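Local coordinates for transcription regulator PadR N-terminal domain-containing protein (Streptococcus mutans, PDB 3L9F) that probably regulates transcription as a PadR-family protein, binding DNA through a winged-helix N-terminal domain, and can bind a magnesium ion, at residues L167-W170 and K171-E175. Sequence-based numbering, arbitrary orientation.
Sequences LEIW and KKKGE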
loop_
_atom_site.group_PDB
_atom_site.type_symbol
_atom_site.label_atom_id
_atom_site.label_comp_id
_atom_site.label_asym_id
_atom_site.label_seq_id
_atom_site.Cartn_x
_atom_site.Cartn_y
_atom_site.Cartn_z
ATOM N N LEU A 167 -2.649 13.239 -16.094
ATOM C CA LEU A 167 -3.572 12.684 -17.073
ATOM C C LEU A 167 -3.723 13.676 -18.228
ATOM O O LEU A 167 -3.637 13.303 -19.402
ATOM C CB LEU A 167 -4.930 12.421 -16.433
ATOM C CG LEU A 167 -6.071 12.108 -17.402
ATOM C CD1 LEU A 167 -5.848 10.794 -18.143
ATOM C CD2 LEU A 167 -7.397 12.076 -16.664
ATOM N N GLU A 168 -3.942 14.941 -17.876
ATOM C CA GLU A 168 -4.152 15.988 -18.872
ATOM C C GLU A 168 -2.934 16.138 -19.773
ATOM O O GLU A 168 -3.071 16.177 -20.996
ATOM C CB GLU A 168 -4.474 17.319 -18.191
ATOM C CG GLU A 168 -4.729 18.468 -19.170
ATOM C CD GLU A 168 -5.280 19.729 -18.505
ATOM O OE1 GLU A 168 -5.368 20.771 -19.193
ATOM O OE2 GLU A 168 -5.626 19.678 -17.302
ATOM N N ILE A 169 -1.747 16.212 -19.165
ATOM C CA ILE A 169 -0.495 16.378 -19.914
ATOM C C ILE A 169 -0.197 15.188 -20.813
ATOM O O ILE A 169 0.124 15.354 -21.997
ATOM C CB ILE A 169 0.708 16.609 -18.979
ATOM C CG1 ILE A 169 0.623 17.991 -18.336
ATOM C CG2 ILE A 169 2.025 16.474 -19.739
ATOM C CD1 ILE A 169 1.571 18.170 -17.168
ATOM N N TRP A 170 -0.293 13.983 -20.261
ATOM C CA TRP A 170 -0.080 12.790 -21.067
ATOM C C TRP A 170 -1.035 12.758 -22.255
ATOM O O TRP A 170 -0.659 12.355 -23.356
ATOM C CB TRP A 170 -0.258 11.525 -20.228
ATOM C CG TRP A 170 0.929 11.197 -19.391
ATOM C CD1 TRP A 170 2.241 11.410 -19.705
ATOM C CD2 TRP A 170 0.922 10.577 -18.103
ATOM N NE1 TRP A 170 3.055 10.963 -18.685
ATOM C CE2 TRP A 170 2.262 10.446 -17.692
ATOM C CE3 TRP A 170 -0.093 10.116 -17.258
ATOM C CZ2 TRP A 170 2.614 9.870 -16.472
ATOM C CZ3 TRP A 170 0.260 9.554 -16.048
ATOM C CH2 TRP A 170 1.598 9.434 -15.666
ATOM N N LYS A 171 -2.277 13.168 -22.027
ATOM C CA LYS A 171 -3.264 13.186 -23.108
ATOM C C LYS A 171 -2.919 14.259 -24.123
ATOM O O LYS A 171 -2.986 14.023 -25.331
ATOM C CB LYS A 171 -4.675 13.401 -22.564
ATOM C CG LYS A 171 -5.393 12.104 -22.252
ATOM C CD LYS A 171 -6.452 12.273 -21.173
ATOM C CE LYS A 171 -7.555 13.225 -21.591
ATOM N NZ LYS A 171 -8.792 12.979 -20.795
ATOM N N LYS A 172 -2.527 15.430 -23.634
ATOM C CA LYS A 172 -2.174 16.525 -24.529
ATOM C C LYS A 172 -1.030 16.109 -25.436
ATOM O O LYS A 172 -1.027 16.425 -26.626
ATOM C CB LYS A 172 -1.794 17.780 -23.753
ATOM C CG LYS A 172 -1.676 19.024 -24.626
ATOM C CD LYS A 172 -1.298 20.249 -23.808
ATOM C CE LYS A 172 0.158 20.198 -23.383
ATOM N NZ LYS A 172 0.531 21.354 -22.515
ATOM N N LYS A 173 -0.074 15.374 -24.872
ATOM C CA LYS A 173 1.119 14.959 -25.599
ATOM C C LYS A 173 0.895 13.757 -26.505
ATOM O O LYS A 173 1.789 13.379 -27.269
ATOM C CB LYS A 173 2.255 14.658 -24.629
ATOM C CG LYS A 173 2.685 15.854 -23.811
ATOM C CD LYS A 173 3.767 15.474 -22.824
ATOM C CE LYS A 173 5.112 15.309 -23.509
ATOM N NZ LYS A 173 6.197 15.189 -22.504
ATOM N N GLY A 174 -0.290 13.156 -26.421
ATOM C CA GLY A 174 -0.602 11.989 -27.226
ATOM C C GLY A 174 0.179 10.764 -26.801
ATOM O O GLY A 174 0.444 9.873 -27.603
ATOM N N GLU A 175 0.534 10.707 -25.524
ATOM C CA GLU A 175 1.328 9.602 -25.016
ATOM C C GLU A 175 0.510 8.592 -24.228
ATOM O O GLU A 175 0.936 7.451 -24.038
ATOM C CB GLU A 175 2.450 10.141 -24.144
ATOM C CG GLU A 175 3.386 11.036 -24.920
ATOM C CD GLU A 175 4.475 11.620 -24.061
ATOM O OE1 GLU A 175 4.361 11.578 -22.815
ATOM O OE2 GLU A 175 5.447 12.135 -24.643
#
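Lys173 lies alongside Ile169, four residues earlier in the chain, the two side chains running the same way. Lys173 CB starts 3.5 Å from Ile169 O, and CG comes closer still to that carbonyl oxygen. Lys173 CD then reaches Ile169 CG2, 3.7 Å away; that methyl branch is anti to the isoleucine's backbone N, which places it on the carbonyl side, where the lysine chain passes. The chain bends at CG-CD (chi3 76°) and ends with Lys173 NZ in a long salt bridge, 3.8 Å from Glu175 OE2. From Glu175 the other carboxylate oxygen, OE1, comes to the edge of the Trp170 indole near its plane, 3.8 Å from CD1, with carboxylate and ring tilted 36° apart.

This is the C-terminal end of helix 142-172, closed by a Schellman motif. Lys171 N, Lys172 N and Lys173 N still make regular bonds four residues back, the last to Ile169 O. Gly174 then takes a positive phi (70°), and its N bonds to Lys171 O at 3.0 Å. Glu175 N bonds back to Trp170 O, also at 3.0 Å, nearly straight on to the carbonyl. After the turn the chain leads into helix 178-202, the second arm of an antiparallel helical hairpin in the C-terminal domain.

Lys171 lays its aliphatic chain obliquely across Leu167, and its CD presses on Leu167 CD1 at 3.4 Å, tighter than usual for two carbons. Leu176 touches Leu167, Trp170 and Lys171, while Ile184 of helix 178-202 packs on Leu167 and Trp170.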